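Local structure of regulatory protein SWI6 (Saccharomyces cerevisiae, 2XFV) at the interface of chains A and B. The protein pairs with SWI4 in SBF and with MBP1 in MBF to drive cell-cycle-dependent transcription, its amino-terminal domain being the part present here. Sequence-based numbering; all coordinates share one arbitrary frame. Chains: chain A/B, Regulatory protein SWI6.

Contact 1: the interface of chains A and B. Residues chain A 84, 87, 106; chain B 100-101.
The amide nitrogen NE2 of B:Gln100 gives a weak, bent hydrogen bond to the carboxylate oxygen OE1 of A:Glu84, 3.3 Å long with 129° at the hydrogen. This bond belongs to a contact between two copies of the Swi6 amino-terminal domain, where helix 83-92 of chain A meets the 3-10 helix 100-102 of chain B; the pairing may be a product of crystal packing. The two side chains run roughly at right angles, with amide and carboxylate planes 58° apart, which may contribute to the poor geometry. A:Glu84 swings CG away from its own carbonyl carbon (chi1 -76°) and then stretches out, long enough to bring its carboxylate alongside B:Asp101. There OE2 lies 3.2 Å from the methylene CB of B:Asp101, whose side chain points the same way. The acidic ends stay 5.0 Å apart, OE2 of A:Glu84 to OD2 of B:Asp101, so like charges probably disfavour a closer fit. An alanine in place of A:Glu84 would probably leave the B:Gln100 amide without this acceptor and uncover the methylene of B:Asp101. One turn further along helix 83-92, the branched, apolar A:Leu87 sets its methyl CD1 3.4 Å from the backbone carbonyl O of B:Gln100. At the other end of the patch, OE1 of A:Glu106 comes within 3.2 Å of the backbone O of B:Asp101, a meeting of two oxygens that is unlikely to add attraction.

Contact 2: the interface of chains A and B. Residues chain A 96, 103-105; chain B 5, 21, 28, 102-103.
With chi1 at -75°, A:Phe105 turns its ring away from its own carbonyl carbon and into chain B, where it lies side by side with B:Phe103, whose chi1 of -67° sends its ring the same way. Their rims meet at CE1 of A:Phe105 and CE1 of B:Phe103, 3.7 Å apart. A flat, apolar phenylalanine suits this slot because both faces and the edge are used. Over one face, toward the rim, comes NH1 of B:Arg21, 4.4 Å from the ring centroid in a cation-pi contact; the guanidinium lies nearly parallel to the ring. Against the opposite face B:Val5 presses its two methyls, CG2 over the centre and CG1 3.7 Å from CG of A:Phe105. The far end of the ring, CZ, meets CE1 of B:Phe28 at 3.8 Å, and B:Phe28 in turn backs the arginine's CB with its own face. B:Phe103 is covered by A:Phe96, which stands edge to face on it with planes 67° apart, CZ pointing at the ring. B:Arg21 bends at its third torsion, bringing NH2 within 2.6 Å of the oxygen of a water. That water also touches the backbone O of A:Phe103, linking the chains. In the fold, the terminal strands 103-105 of the two copies meet antiparallel, with A:Phe105 bridged to B:Phe103, and the A:Phe105 ring is laid against strands 2-9, 15-22 and 28-29 of chain B.

Contact 1: the interface of chains A and B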
# COMPACT_ATOMS: atom_id res chain seq x y z
N GLU A 84 -9.77 2.48 -4.37
CA GLU A 84 -9.35 1.59 -3.28
C GLU A 84 -8.93 0.21 -3.78
O GLU A 84 -8.00 -0.40 -3.24
CB GLU A 84 -10.44 1.47 -2.21
CG GLU A 84 -10.47 2.72 -1.32
CD GLU A 84 -11.43 2.61 -0.15
OE1 GLU A 84 -11.70 1.48 0.32
OE2 GLU A 84 -11.89 3.68 0.30
N LEU A 87 -5.46 0.52 -5.22
CA LEU A 87 -4.47 0.44 -4.13
C LEU A 87 -4.30 -0.99 -3.60
O LEU A 87 -3.17 -1.45 -3.35
CB LEU A 87 -4.82 1.41 -2.99
CG LEU A 87 -4.70 2.90 -3.37
CD1 LEU A 87 -5.58 3.80 -2.50
CD2 LEU A 87 -3.24 3.34 -3.31
N GLU A 106 -4.62 11.81 1.82
CA GLU A 106 -5.83 12.62 1.72
C GLU A 106 -5.63 13.93 2.48
O GLU A 106 -4.79 14.02 3.39
CB GLU A 106 -7.01 11.87 2.35
CG GLU A 106 -6.97 11.90 3.89
CD GLU A 106 -7.94 10.93 4.56
OE1 GLU A 106 -8.60 10.14 3.86
OE2 GLU A 106 -8.03 10.96 5.80
N GLN B 100 -6.28 1.91 3.42
CA GLN B 100 -6.62 1.96 1.98
C GLN B 100 -7.31 3.26 1.60
O GLN B 100 -7.14 3.77 0.49
CB GLN B 100 -7.65 0.88 1.63
CG GLN B 100 -7.16 -0.52 1.44
CD GLN B 100 -8.33 -1.48 1.35
OE1 GLN B 100 -8.17 -2.69 1.47
NE2 GLN B 100 -9.53 -0.93 1.16
N ASP B 101 -8.14 3.75 2.51
CA ASP B 101 -8.98 4.90 2.20
C ASP B 101 -8.28 6.22 2.51
O ASP B 101 -8.90 7.26 2.50
CB ASP B 101 -10.35 4.80 2.92
CG ASP B 101 -10.24 4.91 4.43
OD1 ASP B 101 -9.13 5.10 4.95
OD2 ASP B 101 -11.29 4.80 5.12

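Contact 2: the interface of chains A and B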
# COMPACT_ATOMS: atom_id res chain seq x y z
N PHE A 96 3.26 -1.08 -4.86
CA PHE A 96 2.91 0.23 -4.33
C PHE A 96 4.14 1.12 -4.19
O PHE A 96 4.09 2.32 -4.49
CB PHE A 96 2.16 0.16 -2.99
CG PHE A 96 1.71 1.50 -2.51
CD1 PHE A 96 0.57 2.09 -3.03
CD2 PHE A 96 2.46 2.22 -1.59
CE1 PHE A 96 0.16 3.35 -2.61
CE2 PHE A 96 2.06 3.48 -1.17
CZ PHE A 96 0.90 4.04 -1.68
N PHE A 103 1.05 8.83 -5.36
CA PHE A 103 0.03 8.81 -4.31
C PHE A 103 0.45 9.66 -3.11
O PHE A 103 1.61 9.62 -2.70
CB PHE A 103 -0.28 7.37 -3.88
CG PHE A 103 -0.98 6.56 -4.94
CD1 PHE A 103 -2.36 6.65 -5.09
CD2 PHE A 103 -0.27 5.73 -5.79
CE1 PHE A 103 -3.02 5.92 -6.08
CE2 PHE A 103 -0.91 4.99 -6.78
CZ PHE A 103 -2.29 5.09 -6.93
N GLU A 104 -0.49 10.43 -2.57
CA GLU A 104 -0.23 11.25 -1.39
C GLU A 104 -1.36 11.04 -0.37
O GLU A 104 -2.39 10.44 -0.69
CB GLU A 104 -0.14 12.73 -1.78
CG GLU A 104 -1.45 13.30 -2.30
CD GLU A 104 -1.34 14.77 -2.72
OE1 GLU A 104 -0.21 15.26 -2.91
OE2 GLU A 104 -2.40 15.42 -2.88
N PHE A 105 -1.17 11.51 0.86
CA PHE A 105 -2.22 11.42 1.88
C PHE A 105 -3.43 12.29 1.50
O PHE A 105 -3.26 13.39 0.96
CB PHE A 105 -1.71 11.92 3.23
CG PHE A 105 -0.79 10.95 3.94
CD1 PHE A 105 -0.69 9.63 3.54
CD2 PHE A 105 -0.04 11.38 5.03
CE1 PHE A 105 0.15 8.76 4.20
CE2 PHE A 105 0.80 10.50 5.70
CZ PHE A 105 0.89 9.19 5.27
N VAL B 5 -2.00 11.21 8.73
CA VAL B 5 -3.34 10.62 8.78
C VAL B 5 -3.45 9.71 10.01
O VAL B 5 -2.47 9.10 10.42
CB VAL B 5 -3.69 9.82 7.50
CG1 VAL B 5 -3.61 10.73 6.27
CG2 VAL B 5 -2.77 8.63 7.32
N ARG B 21 4.40 11.44 8.02
CA ARG B 21 5.41 11.37 6.98
C ARG B 21 6.10 12.72 6.80
O ARG B 21 5.44 13.76 6.74
CB ARG B 21 4.74 10.91 5.68
CG ARG B 21 5.62 10.91 4.44
CD ARG B 21 4.73 10.83 3.19
NE ARG B 21 4.88 9.57 2.47
CZ ARG B 21 4.02 9.12 1.56
NH1 ARG B 21 2.92 9.82 1.27
NH2 ARG B 21 4.24 7.97 0.96
N PHE B 28 8.63 7.78 7.63
CA PHE B 28 7.51 7.73 8.58
C PHE B 28 8.03 7.69 10.02
O PHE B 28 9.02 7.02 10.30
CB PHE B 28 6.64 6.49 8.33
CG PHE B 28 5.88 6.53 7.03
CD1 PHE B 28 4.54 6.85 7.00
CD2 PHE B 28 6.53 6.26 5.83
CE1 PHE B 28 3.84 6.91 5.80
CE2 PHE B 28 5.85 6.30 4.63
CZ PHE B 28 4.49 6.63 4.61
N ALA B 102 -6.97 6.18 2.75
CA ALA B 102 -6.22 7.37 3.16
C ALA B 102 -5.36 7.99 2.05
O ALA B 102 -4.77 9.05 2.27
CB ALA B 102 -5.34 7.05 4.39
N PHE B 103 -5.30 7.36 0.88
CA PHE B 103 -4.44 7.82 -0.21
C PHE B 103 -5.23 8.39 -1.39
O PHE B 103 -6.33 7.93 -1.70
CB PHE B 103 -3.53 6.69 -0.71
CG PHE B 103 -2.51 6.25 0.29
CD1 PHE B 103 -1.27 6.86 0.35
CD2 PHE B 103 -2.80 5.22 1.19
CE1 PHE B 103 -0.32 6.46 1.29
CE2 PHE B 103 -1.86 4.82 2.13
CZ PHE B 103 -0.62 5.44 2.18
O HOH W 1 3.05 7.09 -1.21

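The centres of the C-alpha atoms of contact 1 and contact 2 lie about 9 Å apart, so the two are neighbouring parts of one interface. They are joined through both chains: in chain B the 3-10 helix 100-102 gives B:Gln100 and B:Asp101 to contact 1 and B:Ala102 to contact 2, then leads into strand 103-105, while in chain A A:Glu106 of contact 1 directly follows A:Phe105 of contact 2. Contact 2 is the larger (252 against 147 Å² hidden) and more aromatic of the two. The interface departs from an exact two-fold, and the structure alone does not tell whether this pairing forms in the cell.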